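Local coordinates for protein ribulose bisphosphate carboxylase (Pyrococcus horikoshii, PDB 2D69) that probably catalyses the carboxylation of ribulose 1,5-bisphosphate to two molecules of 3-phosphoglycerate, a step in an archaeal pathway of AMP degradation, at residues A[308-313]-A[341-346]; A[249-254]-A[273-278]; A[149-154]-A[363-368]; A[183-188]-A[221-226]; A[155-160]-A[373-378]. All coordinates share one frame; numbering follows the deposited sequence.

Interaction 1. Residues A[308-313]-A[341-346]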
# COMPACT_ATOMS: atom_id res chain seq x y z
N ASP A 308 -6.59 30.65 10.34
CA ASP A 308 -7.94 31.07 10.74
C ASP A 308 -7.98 32.18 11.79
O ASP A 308 -9.02 32.88 11.97
CB ASP A 308 -8.70 29.88 11.25
CG ASP A 308 -8.86 28.83 10.20
OD1 ASP A 308 -9.85 28.94 9.45
OD2 ASP A 308 -8.05 27.88 10.08
N GLN A 309 -6.85 32.33 12.48
CA GLN A 309 -6.66 33.37 13.52
C GLN A 309 -5.17 33.64 13.69
O GLN A 309 -4.34 32.75 13.47
CB GLN A 309 -7.33 33.03 14.86
CG GLN A 309 -6.99 31.73 15.43
CD GLN A 309 -7.95 31.31 16.54
OE1 GLN A 309 -7.51 31.04 17.67
NE2 GLN A 309 -9.19 31.22 16.22
N ILE A 310 -4.83 34.87 13.98
CA ILE A 310 -3.41 35.23 14.10
C ILE A 310 -3.25 36.42 15.05
O ILE A 310 -4.09 37.33 15.07
CB ILE A 310 -2.78 35.55 12.69
CG1 ILE A 310 -1.28 35.79 12.77
CG2 ILE A 310 -3.43 36.76 12.10
CD1 ILE A 310 -0.61 35.81 11.44
N HIS A 311 -2.18 36.36 15.84
CA HIS A 311 -1.81 37.41 16.80
C HIS A 311 -1.48 38.65 16.02
O HIS A 311 -0.69 38.55 15.11
CB HIS A 311 -0.54 36.98 17.59
CG HIS A 311 -0.78 35.88 18.59
ND1 HIS A 311 -1.24 36.13 19.86
CD2 HIS A 311 -0.60 34.54 18.51
CE1 HIS A 311 -1.36 34.98 20.52
NE2 HIS A 311 -0.96 34.00 19.73
N THR A 312 -2.05 39.80 16.39
CA THR A 312 -1.65 41.10 15.81
C THR A 312 -1.11 42.22 16.76
O THR A 312 -0.64 43.24 16.24
CB THR A 312 -2.82 41.70 15.05
OG1 THR A 312 -3.94 41.77 15.93
CG2 THR A 312 -3.29 40.74 13.91
N GLY A 313 -1.21 42.05 18.08
CA GLY A 313 -0.90 43.14 19.05
C GLY A 313 -2.13 43.72 19.77
O GLY A 313 -3.24 43.37 19.39
N ARG A 341 -11.84 33.88 3.20
CA ARG A 341 -12.65 34.11 4.41
C ARG A 341 -11.93 35.03 5.39
O ARG A 341 -10.64 35.13 5.37
CB ARG A 341 -12.97 32.76 5.05
CG ARG A 341 -14.16 32.01 4.43
CD ARG A 341 -14.24 30.56 4.95
NE ARG A 341 -15.14 29.70 4.22
CZ ARG A 341 -14.86 29.00 3.10
NH1 ARG A 341 -13.66 29.00 2.53
NH2 ARG A 341 -15.81 28.27 2.57
N PRO A 342 -12.67 35.77 6.21
CA PRO A 342 -12.00 36.63 7.22
C PRO A 342 -11.37 35.81 8.37
O PRO A 342 -11.82 34.73 8.70
CB PRO A 342 -13.12 37.55 7.73
CG PRO A 342 -14.42 36.74 7.53
CD PRO A 342 -14.14 35.87 6.28
N VAL A 343 -10.31 36.36 8.94
CA VAL A 343 -9.46 35.79 9.98
C VAL A 343 -9.62 36.54 11.29
O VAL A 343 -9.61 37.78 11.32
CB VAL A 343 -7.98 35.92 9.52
CG1 VAL A 343 -6.98 35.57 10.65
CG2 VAL A 343 -7.73 35.10 8.22
N PHE A 344 -9.80 35.81 12.39
CA PHE A 344 -9.79 36.42 13.73
C PHE A 344 -8.45 37.03 14.09
O PHE A 344 -7.46 36.32 14.13
CB PHE A 344 -10.01 35.39 14.78
CG PHE A 344 -11.45 35.19 15.17
CD1 PHE A 344 -12.04 33.95 15.04
CD2 PHE A 344 -12.19 36.21 15.77
CE1 PHE A 344 -13.36 33.73 15.42
CE2 PHE A 344 -13.53 35.99 16.16
CZ PHE A 344 -14.10 34.75 15.99
N PRO A 345 -8.43 38.30 14.43
CA PRO A 345 -7.25 38.84 15.14
C PRO A 345 -7.24 38.27 16.56
O PRO A 345 -8.32 38.09 17.14
CB PRO A 345 -7.50 40.34 15.18
CG PRO A 345 -8.61 40.60 14.29
CD PRO A 345 -9.46 39.33 14.24
N VAL A 346 -6.05 37.93 17.05
CA VAL A 346 -5.84 37.40 18.37
C VAL A 346 -5.16 38.52 19.14
O VAL A 346 -4.05 38.99 18.77
CB VAL A 346 -4.92 36.16 18.40
CG1 VAL A 346 -4.67 35.72 19.88
CG2 VAL A 346 -5.44 34.98 17.49
O HOH W 1 -1.74 39.92 19.83
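Val346 lies over one face of the His311 ring in a CH-pi contact, its CB 4.2 Å from the ring centroid. The branch that comes nearest is CG1, 3.5 Å from His311 CE1. With CG of His311 anti to its carbonyl carbon (chi1 -72°), the ring stands up beside this valine; it also meets the rings of His276 and His278. An alanine in place of His311 would probably leave the Val346 methyl facing a gap and cost the predicted substrate site its imidazole.

On the same face Gln309 CB touches Phe344 CB at 3.6 Å. The Gln309 amide is turned 87° to the phenyl plane and is held elsewhere, by His276 and Tyr248.

The backbones pair as neighbouring parallel strands of the eight-stranded alpha/beta barrel, joined through helix 323-334 in a beta-alpha-beta unit. Phe344 N donates to Asp308 O (3.1 Å), Ile310 N to Phe344 O (3.0 Å), Val346 N to Ile310 O (2.8 Å) and Thr312 N to Val346 O (3.2 Å).

On the face of Ile310, toward helix 323-334, Ile310 CG2 lies 4.0 Å from Val343 CG1. A water bridges Gly313 N and Val346 O just past the end of strand 309-311.

Interaction 2. Residues A[249-254]-A[273-278]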
# COMPACT_ATOMS: atom_id res chain seq x y z
N VAL A 249 -5.34 23.38 15.59
CA VAL A 249 -3.92 23.27 15.89
C VAL A 249 -3.33 24.65 15.86
O VAL A 249 -3.78 25.53 15.10
CB VAL A 249 -3.20 22.31 14.90
CG1 VAL A 249 -3.81 20.96 14.98
CG2 VAL A 249 -3.32 22.79 13.45
N MET A 250 -2.25 24.82 16.63
CA MET A 250 -1.50 26.02 16.69
C MET A 250 -0.15 25.76 16.02
O MET A 250 0.48 24.72 16.24
CB MET A 250 -1.27 26.43 18.15
CG MET A 250 -0.03 27.38 18.36
SD MET A 250 -0.01 27.92 20.09
CE MET A 250 1.66 28.18 20.24
N ILE A 251 0.26 26.68 15.19
CA ILE A 251 1.55 26.58 14.53
C ILE A 251 2.27 27.91 14.74
O ILE A 251 1.69 28.96 14.54
CB ILE A 251 1.36 26.30 13.03
CG1 ILE A 251 0.60 24.98 12.79
CG2 ILE A 251 2.71 26.20 12.33
CD1 ILE A 251 0.30 24.69 11.32
N ASP A 252 3.53 27.84 15.15
CA ASP A 252 4.45 28.95 15.18
C ASP A 252 4.90 29.19 13.72
O ASP A 252 5.85 28.58 13.25
CB ASP A 252 5.71 28.68 16.04
CG ASP A 252 5.44 28.39 17.54
OD1 ASP A 252 4.30 28.66 18.03
OD2 ASP A 252 6.35 27.89 18.31
N ILE A 253 4.21 30.05 12.98
CA ILE A 253 4.36 30.03 11.53
C ILE A 253 5.61 30.70 11.05
O ILE A 253 6.04 30.38 9.97
CB ILE A 253 3.15 30.62 10.77
CG1 ILE A 253 3.00 32.14 10.99
CG2 ILE A 253 1.87 29.90 11.15
CD1 ILE A 253 1.99 32.74 10.13
N VAL A 254 6.15 31.63 11.80
CA VAL A 254 7.39 32.29 11.38
C VAL A 254 8.60 31.39 11.62
O VAL A 254 9.46 31.26 10.76
CB VAL A 254 7.58 33.69 12.05
CG1 VAL A 254 8.93 34.39 11.54
CG2 VAL A 254 6.42 34.54 11.72
N LEU A 273 -9.31 20.88 10.59
CA LEU A 273 -8.67 21.61 11.65
C LEU A 273 -8.53 23.11 11.29
O LEU A 273 -8.02 23.42 10.21
CB LEU A 273 -7.27 21.01 11.85
CG LEU A 273 -7.20 19.55 12.32
CD1 LEU A 273 -5.77 19.04 12.27
CD2 LEU A 273 -7.73 19.43 13.75
N ALA A 274 -8.95 24.00 12.20
CA ALA A 274 -8.60 25.43 12.12
C ALA A 274 -7.16 25.62 12.58
O ALA A 274 -6.69 24.88 13.44
CB ALA A 274 -9.50 26.22 12.96
N ILE A 275 -6.48 26.60 11.99
CA ILE A 275 -5.10 26.93 12.30
C ILE A 275 -5.04 28.25 13.08
O ILE A 275 -5.59 29.27 12.68
CB ILE A 275 -4.24 27.06 11.04
CG1 ILE A 275 -4.17 25.74 10.27
CG2 ILE A 275 -2.83 27.47 11.38
CD1 ILE A 275 -3.55 25.85 8.90
N HIS A 276 -4.41 28.18 14.23
CA HIS A 276 -4.07 29.32 15.03
C HIS A 276 -2.59 29.60 14.78
O HIS A 276 -1.74 28.77 15.05
CB HIS A 276 -4.31 29.06 16.51
CG HIS A 276 -3.88 30.20 17.38
ND1 HIS A 276 -4.77 31.13 17.87
CD2 HIS A 276 -2.65 30.59 17.79
CE1 HIS A 276 -4.10 32.04 18.57
NE2 HIS A 276 -2.81 31.74 18.51
N ALA A 277 -2.29 30.76 14.24
CA ALA A 277 -0.92 31.11 13.93
C ALA A 277 -0.37 31.96 15.06
O ALA A 277 -0.89 33.03 15.39
CB ALA A 277 -0.86 31.86 12.63
N HIS A 278 0.72 31.47 15.64
CA HIS A 278 1.52 32.20 16.58
C HIS A 278 2.65 32.79 15.76
O HIS A 278 3.18 32.16 14.86
CB HIS A 278 2.03 31.28 17.68
CG HIS A 278 2.60 32.01 18.85
ND1 HIS A 278 3.60 32.95 18.73
CD2 HIS A 278 2.27 31.97 20.17
CE1 HIS A 278 3.85 33.47 19.93
NE2 HIS A 278 3.08 32.87 20.83
O HOH W 2 6.22 31.78 14.70
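The carbonyl oxygen of His278 is gripped twice: Ile253 N donates to it at 3.0 Å, and a water that accepts from Val254 N donates to the same His278 O at 3.1 Å. Strand 274-278 is thereby tied to the first turn of the helix that follows strand 248-252. Further back the two parallel strands form a regular ladder, with Val249 N bonded to Ala274 O, His276 N to Val249 O, Ile251 N to His276 O and His278 N to Ile251 O, each close to 2.9 Å.

Side chains alternate between two faces. On one, Met250 runs alongside both histidines and points the same way. Its CG, anti to the backbone N (chi1 158°), sits 4.2 Å from His276 CD2, and the extended chain carries CE on to His278 CD2 at 3.8 Å. An alanine at Met250 would probably leave a gap beside CD2 of both imidazoles. His278, the predicted proton acceptor, is also held at ND1, by Ala280 N. Asp252 lies beside it, OD1 3.5 Å from His278 CB, and this buried oxygen has no polar partner in the model. The other face carries Val249, Ile251, Ile275 and Ala277, with Ile251 CD1 near Ile275 CG2. Ile253, from the helix, reaches Ala277 CB with its CG2 (3.7 Å), and Leu273, just before the strand, meets Val249 nearly at a right angle.

This apolar face packs against helices 258-271 and 231-244, whereas the histidine face looks into the barrel toward Lys186 and His311. Gln309, on the next strand, holds the ND1 of His276.

Interaction 3. Residues A[149-154]-A[363-368]. With SO4 (sulfate ion), chain H.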
# COMPACT_ATOMS: atom_id res chain seq x y z
N VAL A 149 -20.42 30.10 19.42
CA VAL A 149 -20.38 31.44 20.01
C VAL A 149 -20.65 32.51 18.97
O VAL A 149 -19.77 32.81 18.13
CB VAL A 149 -19.02 31.69 20.74
CG1 VAL A 149 -18.95 33.10 21.28
CG2 VAL A 149 -18.85 30.68 21.88
N LYS A 150 -21.85 33.12 19.03
CA LYS A 150 -22.31 33.87 17.84
C LYS A 150 -21.87 35.34 17.75
O LYS A 150 -21.65 35.87 16.65
CB LYS A 150 -23.79 33.63 17.50
CG LYS A 150 -24.81 34.09 18.51
CD LYS A 150 -26.23 33.35 18.34
CE LYS A 150 -26.94 33.21 19.77
NZ LYS A 150 -28.39 32.73 19.81
N ASP A 151 -21.65 35.98 18.88
CA ASP A 151 -21.42 37.43 18.89
C ASP A 151 -20.16 37.90 19.68
O ASP A 151 -19.35 38.72 19.17
CB ASP A 151 -22.67 38.14 19.43
CG ASP A 151 -22.59 39.66 19.24
OD1 ASP A 151 -22.38 40.08 18.05
OD2 ASP A 151 -22.70 40.49 20.19
N ARG A 152 -19.98 37.39 20.90
CA ARG A 152 -18.92 37.88 21.79
C ARG A 152 -17.55 37.44 21.31
O ARG A 152 -17.46 36.44 20.62
CB ARG A 152 -19.15 37.43 23.23
CG ARG A 152 -18.99 35.93 23.46
CD ARG A 152 -18.89 35.59 24.93
NE ARG A 152 -18.93 34.13 25.10
CZ ARG A 152 -17.88 33.35 25.05
NH1 ARG A 152 -16.69 33.87 24.84
NH2 ARG A 152 -18.00 32.04 25.18
N PRO A 153 -16.49 38.16 21.66
CA PRO A 153 -15.14 37.65 21.40
C PRO A 153 -14.94 36.31 22.13
O PRO A 153 -15.57 36.01 23.13
CB PRO A 153 -14.20 38.74 21.94
CG PRO A 153 -15.02 39.64 22.72
CD PRO A 153 -16.47 39.47 22.31
N LEU A 154 -14.05 35.51 21.60
CA LEU A 154 -13.67 34.26 22.25
C LEU A 154 -12.54 34.56 23.21
O LEU A 154 -11.83 35.56 23.04
CB LEU A 154 -13.21 33.23 21.21
CG LEU A 154 -14.28 32.60 20.31
CD1 LEU A 154 -13.59 31.85 19.15
CD2 LEU A 154 -15.09 31.62 21.08
N PHE A 363 -11.56 47.71 19.20
CA PHE A 363 -11.24 46.64 18.23
C PHE A 363 -12.40 45.68 17.90
O PHE A 363 -12.20 44.73 17.18
CB PHE A 363 -10.02 45.84 18.70
CG PHE A 363 -8.73 46.65 18.77
CD1 PHE A 363 -8.26 47.10 20.00
CD2 PHE A 363 -8.01 46.93 17.63
CE1 PHE A 363 -7.09 47.84 20.10
CE2 PHE A 363 -6.81 47.66 17.70
CZ PHE A 363 -6.34 48.11 18.95
N GLY A 364 -13.59 45.95 18.38
CA GLY A 364 -14.75 45.13 18.07
C GLY A 364 -14.87 43.81 18.83
O GLY A 364 -14.08 43.49 19.70
N LYS A 365 -15.91 43.06 18.48
CA LYS A 365 -16.21 41.78 19.08
C LYS A 365 -15.61 40.58 18.37
O LYS A 365 -15.69 39.45 18.86
CB LYS A 365 -17.71 41.61 19.10
CG LYS A 365 -18.40 42.71 19.92
CD LYS A 365 -19.92 42.50 20.03
CE LYS A 365 -20.68 42.89 18.75
NZ LYS A 365 -22.13 42.89 19.09
N ASP A 366 -15.08 40.80 17.16
CA ASP A 366 -14.51 39.71 16.39
C ASP A 366 -13.05 39.63 16.72
O ASP A 366 -12.20 40.15 15.99
CB ASP A 366 -14.75 39.89 14.88
CG ASP A 366 -16.15 39.45 14.46
OD1 ASP A 366 -16.83 38.74 15.23
OD2 ASP A 366 -16.67 39.81 13.41
N LEU A 367 -12.80 39.03 17.88
CA LEU A 367 -11.47 38.87 18.45
C LEU A 367 -11.37 37.57 19.19
O LEU A 367 -12.35 37.06 19.74
CB LEU A 367 -11.17 39.96 19.48
CG LEU A 367 -11.17 41.41 19.05
CD1 LEU A 367 -11.01 42.26 20.28
CD2 LEU A 367 -10.07 41.72 18.05
N VAL A 368 -10.17 37.02 19.20
CA VAL A 368 -9.84 36.05 20.20
C VAL A 368 -9.01 36.77 21.23
O VAL A 368 -7.99 37.38 20.87
CB VAL A 368 -9.04 34.91 19.61
CG1 VAL A 368 -8.63 33.94 20.69
CG2 VAL A 368 -9.85 34.20 18.50
S SO4 H . -22.91 33.35 22.92
O1 SO4 H . -23.12 32.17 22.08
O2 SO4 H . -22.33 34.44 22.13
O3 SO4 H . -24.24 33.76 23.38
O4 SO4 H . -22.07 33.04 24.09
O HOH W 3 -19.46 39.60 16.49
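Asp151 and Lys365 meet in a salt bridge, the end of the lysine chain, from CD to NZ, passing along the carboxylate at a slant. Lys365 NZ comes to the syn lone pair of Asp151 OD2 at 2.7 Å and makes a weaker bond to OD1 of the same carboxylate at 3.0 Å, so the ammonium sits between both oxygens. Two torsions bring it there: the carboxylate is anti to the Asp151 backbone N (chi1 -170°), and the lysine chain is kinked at chi3 (-76°). On the way, the base of the lysine brushes the other backbone, with Lys365 CB 3.3 Å from Asp151 O.

Pro153 wedges in next. Its ring lies along the peptide carbonyls of the partner loop, CA being 3.2 Å from Lys365 O, and its CB faces Leu367 CB at 4.1 Å. Being a proline, Pro153 has no N-H to offer Lys365 O. One residue on, Leu154 N donates to Leu367 O at 3.0 Å, and from here the chains run parallel.

The guanidinium of Arg152 has its partners elsewhere. Val149 CG1 covers the centre of one of its faces, 3.9 Å above the plane, and Asp183 forms a salt bridge with NH1; a sulfate ion, probably from the crystallisation liquor, is held weakly by NE.

Helix 382-398 lies against Asp151 and Pro153. The contact marks the N-terminal entry of two adjacent parallel strands, 154-157 and 368-370, which are the first and last of the alpha/beta barrel; their pairing is part of the ring closure that defines the TIM-barrel fold.

Interaction 4. Residues A[183-188]-A[221-226]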
# COMPACT_ATOMS: atom_id res chain seq x y z
N ASP A 183 -12.65 29.77 26.74
CA ASP A 183 -13.06 29.00 25.59
C ASP A 183 -11.92 28.10 25.12
O ASP A 183 -12.13 26.91 24.87
CB ASP A 183 -13.56 29.88 24.45
CG ASP A 183 -14.69 30.77 24.86
OD1 ASP A 183 -15.75 30.22 25.19
OD2 ASP A 183 -14.60 32.02 24.86
N LEU A 184 -10.72 28.68 25.05
CA LEU A 184 -9.58 28.10 24.39
C LEU A 184 -8.35 28.00 25.30
O LEU A 184 -7.80 29.00 25.75
CB LEU A 184 -9.27 28.99 23.20
CG LEU A 184 -10.34 29.14 22.13
CD1 LEU A 184 -9.85 30.13 21.09
CD2 LEU A 184 -10.68 27.80 21.51
N LEU A 185 -7.93 26.77 25.63
CA LEU A 185 -6.67 26.55 26.27
C LEU A 185 -5.64 26.78 25.21
O LEU A 185 -5.87 26.42 24.06
CB LEU A 185 -6.59 25.12 26.76
CG LEU A 185 -5.26 24.71 27.43
CD1 LEU A 185 -5.01 25.48 28.73
CD2 LEU A 185 -5.25 23.22 27.65
N LYS A 186 -4.51 27.38 25.56
CA LYS A 186 -3.50 27.66 24.56
C LYS A 186 -2.13 27.24 25.08
O LYS A 186 -1.72 27.64 26.15
CB LYS A 186 -3.52 29.14 24.15
CG LYS A 186 -2.51 29.57 23.10
CD LYS A 186 -2.62 31.06 22.66
CE LYS A 186 -1.28 31.54 22.00
NZ LYS A 186 0.07 30.94 22.52
N ASP A 187 -1.41 26.45 24.29
CA ASP A 187 -0.02 26.15 24.61
C ASP A 187 0.86 27.34 24.28
O ASP A 187 0.62 28.01 23.28
CB ASP A 187 0.52 25.02 23.72
CG ASP A 187 0.02 23.65 24.11
OD1 ASP A 187 -0.55 23.44 25.21
OD2 ASP A 187 0.17 22.70 23.31
N ASP A 188 1.92 27.50 25.06
CA ASP A 188 2.98 28.42 24.76
C ASP A 188 3.71 28.02 23.51
O ASP A 188 3.83 26.85 23.21
CB ASP A 188 4.01 28.45 25.89
CG ASP A 188 4.95 29.62 25.76
OD1 ASP A 188 6.15 29.42 25.38
OD2 ASP A 188 4.53 30.78 26.01
N LYS A 221 -15.57 23.67 24.31
CA LYS A 221 -14.24 24.01 24.71
C LYS A 221 -13.25 23.48 23.66
O LYS A 221 -13.44 22.41 23.08
CB LYS A 221 -13.92 23.43 26.09
CG LYS A 221 -14.95 23.76 27.21
CD LYS A 221 -15.00 25.24 27.44
CE LYS A 221 -15.89 25.60 28.62
NZ LYS A 221 -15.86 27.09 28.82
N GLU A 222 -12.19 24.24 23.46
CA GLU A 222 -11.18 23.87 22.48
C GLU A 222 -9.78 24.16 22.98
O GLU A 222 -9.59 24.70 24.07
CB GLU A 222 -11.45 24.52 21.13
CG GLU A 222 -12.05 23.53 20.16
CD GLU A 222 -11.11 22.37 19.79
OE1 GLU A 222 -9.87 22.48 19.90
OE2 GLU A 222 -11.64 21.34 19.33
N TYR A 223 -8.81 23.76 22.16
CA TYR A 223 -7.43 23.66 22.59
C TYR A 223 -6.52 24.01 21.42
O TYR A 223 -6.43 23.26 20.45
CB TYR A 223 -7.15 22.21 23.06
CG TYR A 223 -5.77 21.97 23.66
CD1 TYR A 223 -4.92 23.01 23.96
CD2 TYR A 223 -5.33 20.69 23.92
CE1 TYR A 223 -3.68 22.78 24.46
CE2 TYR A 223 -4.08 20.45 24.47
CZ TYR A 223 -3.26 21.48 24.72
OH TYR A 223 -2.02 21.25 25.23
N LEU A 224 -5.83 25.12 21.55
CA LEU A 224 -4.88 25.58 20.59
C LEU A 224 -3.59 24.91 20.94
O LEU A 224 -2.68 25.50 21.53
CB LEU A 224 -4.74 27.10 20.66
CG LEU A 224 -6.08 27.84 20.60
CD1 LEU A 224 -5.87 29.31 20.83
CD2 LEU A 224 -6.84 27.63 19.33
N ILE A 225 -3.50 23.66 20.52
CA ILE A 225 -2.41 22.78 20.86
C ILE A 225 -1.27 22.96 19.91
O ILE A 225 -1.47 22.94 18.70
CB ILE A 225 -2.94 21.32 20.91
CG1 ILE A 225 -1.83 20.36 21.39
CG2 ILE A 225 -3.50 20.85 19.56
CD1 ILE A 225 -2.38 19.10 21.95
N ASN A 226 -0.07 23.14 20.46
CA ASN A 226 1.13 23.46 19.67
C ASN A 226 1.75 22.23 18.98
O ASN A 226 2.38 21.41 19.61
CB ASN A 226 2.13 24.08 20.59
CG ASN A 226 3.28 24.71 19.88
OD1 ASN A 226 4.12 25.39 20.52
ND2 ASN A 226 3.29 24.62 18.59
O HOH W 4 -16.68 28.12 26.38
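A beta-alpha-beta unit of the catalytic barrel brings Asp187 against Tyr223 and Asn226 at the end of two neighbouring strands that helix 199-217 connects. The Asp187 carboxylate is clasped at both oxygens. Tyr223 OH donates to its OD1 at 2.6 Å, on the syn side and slightly out of the carboxylate plane. Asn226 N donates to OD2 of Asp187 at 2.9 Å, on the anti side but well out of that plane, though the N-H points almost straight at the oxygen (174° at the hydrogen). The carboxylate stands 88° to the phenol plane. Tyr170 and Arg202 also bond to Asp187, so that both oxygens are multiply held and its negative charge is likely to be stabilised.

The Tyr223 ring itself is sandwiched. Leu185 CD2 lies over one face, 3.8 Å from the ring centroid in a CH-pi contact, and Ile225 CB covers the opposite one. With CG anti to the backbone N (chi1 -175°), the tyrosine runs alongside Leu185 and points the same way.

Between the chains, Glu222 N bonds to Asp183 O, Leu185 N to Glu222 O, Leu224 N to Leu185 O (2.8 Å) and Asp187 N to Leu224 O. On the face away from Tyr223, Leu184 CD2 presses on Glu222 CB at 3.4 Å, and the stem of Lys186 passes Leu224 CD1. Lys186, the predicted carbamate-bearing magnesium ligand, is unmodified here and bends at its tip to donate to Asp187 O (3.1 Å).

Leu185 packs on helix 167-179 and Tyr223 on helix 199-217, while strand 154-157 flanks Leu184 and Tyr248 of strand 248-252 touches Leu184 and Leu224.

Interaction 5. Residues A[155-160]-A[373-378]. With SO4 (sulfate ion), chain E.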
# COMPACT_ATOMS: atom_id res chain seq x y z
N THR A 155 -12.44 33.74 24.26
CA THR A 155 -11.35 33.83 25.22
C THR A 155 -10.37 32.65 25.17
O THR A 155 -10.73 31.52 24.82
CB THR A 155 -11.88 33.95 26.60
OG1 THR A 155 -12.60 32.77 26.95
CG2 THR A 155 -12.83 35.12 26.74
N ALA A 156 -9.13 32.97 25.51
CA ALA A 156 -8.01 32.05 25.49
C ALA A 156 -7.12 32.34 26.68
O ALA A 156 -7.01 33.50 27.12
CB ALA A 156 -7.22 32.21 24.22
N THR A 157 -6.49 31.28 27.19
CA THR A 157 -5.47 31.39 28.21
C THR A 157 -4.29 30.41 28.01
O THR A 157 -4.48 29.21 27.89
CB THR A 157 -6.09 31.18 29.55
OG1 THR A 157 -6.87 32.34 29.88
CG2 THR A 157 -5.05 31.21 30.64
N VAL A 158 -3.08 30.96 28.01
CA VAL A 158 -1.85 30.16 28.13
C VAL A 158 -1.53 30.04 29.62
O VAL A 158 -1.43 31.04 30.30
CB VAL A 158 -0.63 30.88 27.53
CG1 VAL A 158 0.61 29.96 27.57
CG2 VAL A 158 -0.93 31.36 26.11
N PRO A 159 -1.38 28.83 30.16
CA PRO A 159 -1.02 28.72 31.57
C PRO A 159 0.34 29.39 31.87
O PRO A 159 1.17 29.61 30.99
CB PRO A 159 -0.98 27.21 31.82
CG PRO A 159 -1.85 26.64 30.77
CD PRO A 159 -1.60 27.50 29.56
N LYS A 160 0.47 29.77 33.14
CA LYS A 160 1.67 30.36 33.73
C LYS A 160 2.12 29.47 34.89
O LYS A 160 1.28 29.10 35.71
CB LYS A 160 1.35 31.75 34.30
CG LYS A 160 1.07 32.85 33.26
CD LYS A 160 2.23 33.07 32.29
CE LYS A 160 1.77 33.48 30.86
NZ LYS A 160 1.49 34.97 30.85
N GLY A 373 -1.84 36.12 32.22
CA GLY A 373 -1.50 36.56 33.55
C GLY A 373 -2.71 37.00 34.32
O GLY A 373 -2.82 36.69 35.49
N GLY A 374 -3.62 37.74 33.67
CA GLY A 374 -4.83 38.27 34.29
C GLY A 374 -5.72 37.15 34.83
O GLY A 374 -6.31 37.25 35.91
N VAL A 375 -5.78 36.04 34.12
CA VAL A 375 -6.57 34.91 34.55
C VAL A 375 -5.83 34.07 35.60
O VAL A 375 -6.37 33.79 36.66
CB VAL A 375 -6.99 34.05 33.30
CG1 VAL A 375 -7.57 32.74 33.71
CG2 VAL A 375 -8.00 34.84 32.48
N MET A 376 -4.60 33.69 35.30
CA MET A 376 -3.77 32.87 36.20
C MET A 376 -3.49 33.59 37.53
O MET A 376 -3.29 32.96 38.55
CB MET A 376 -2.45 32.48 35.52
CG MET A 376 -2.62 31.46 34.38
SD MET A 376 -3.24 29.78 34.83
CE MET A 376 -2.20 29.32 36.18
N GLY A 377 -3.54 34.92 37.51
CA GLY A 377 -3.23 35.74 38.66
C GLY A 377 -4.36 36.13 39.58
O GLY A 377 -4.15 36.81 40.59
N HIS A 378 -5.58 35.72 39.24
CA HIS A 378 -6.73 36.16 40.02
C HIS A 378 -6.49 35.70 41.44
O HIS A 378 -6.03 34.59 41.65
CB HIS A 378 -8.00 35.53 39.47
CG HIS A 378 -9.23 36.14 40.02
ND1 HIS A 378 -9.67 35.87 41.29
CD2 HIS A 378 -10.11 37.01 39.49
CE1 HIS A 378 -10.79 36.54 41.53
NE2 HIS A 378 -11.10 37.21 40.44
S SO4 E . -0.04 37.65 29.24
O1 SO4 E . 0.39 37.37 30.60
O2 SO4 E . 0.38 38.97 28.84
O3 SO4 E . 0.61 36.67 28.39
O4 SO4 E . -1.48 37.48 29.14
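Thr157 is the first residue to reach the helix: its OG1 lies 3.8 Å from Val375 CG2, a contact with a methyl group, while the hydroxyl donates weakly to Ala156 O. Its neighbour Val158 touches Met376 only remotely, through its carbonyl oxygen. At Pro159 the CA meets Met376 SD at 4.1 Å.

Here the chain leaves strand 154-157 of the alpha/beta barrel and enters the loop that bears the predicted catalytic Lys160, opposite the short helix 372-376 that follows strand 368-370. Both elements lie at the C-terminal ends of their strands, where TIM barrels place their active sites.

Lys160, the predicted proton acceptor, carries the rest of the contact. Met376 curls against it: chi1 (-70°) sets CG 4.0 Å from Lys160 CB, and bends at chi2 and chi3 bring CE to 3.5 Å from Lys160 O. The Lys160 backbone N, buried here, has no polar partner in the model. Beyond CB the lysine chain bends repeatedly; its NZ bonds weakly to O3 of a sulfate ion, probably from the crystallisation liquor, at 3.1 Å and lies nearest the sulfate O1, at 2.7 Å. Gly373 N, in the first turn of the helix, donates to that O1 at 3.0 Å, and Gly350 and Gln370 bond to the ion too. Since Gly350, Gln370 and Gly373 are predicted substrate ligands, the sulfate probably marks a phosphate position. Trp59 of a neighbouring subunit packs on Met376.

Following the chain from the N terminus, interaction 3 opens at 149-154 and interaction 5 directly after it at 155-160, on the first barrel strand. Three shorter loops then close in series: interaction 4 at 221-226, interaction 2 at 273-278 and interaction 1 at 341-346. All three fall within the long loops of interactions 3 and 5, which close last, at 363-368 and 373-378, and cross each other because their segments alternate. Interactions 4, 2 and 1 thus pair strands around the barrel, and a backbone bond from Met250 to Ile225 links interactions 2 and 4. Interaction 3 joins the first strand to the last and so closes the ring, and interaction 5 sets the loop after the first strand against the helix after the last.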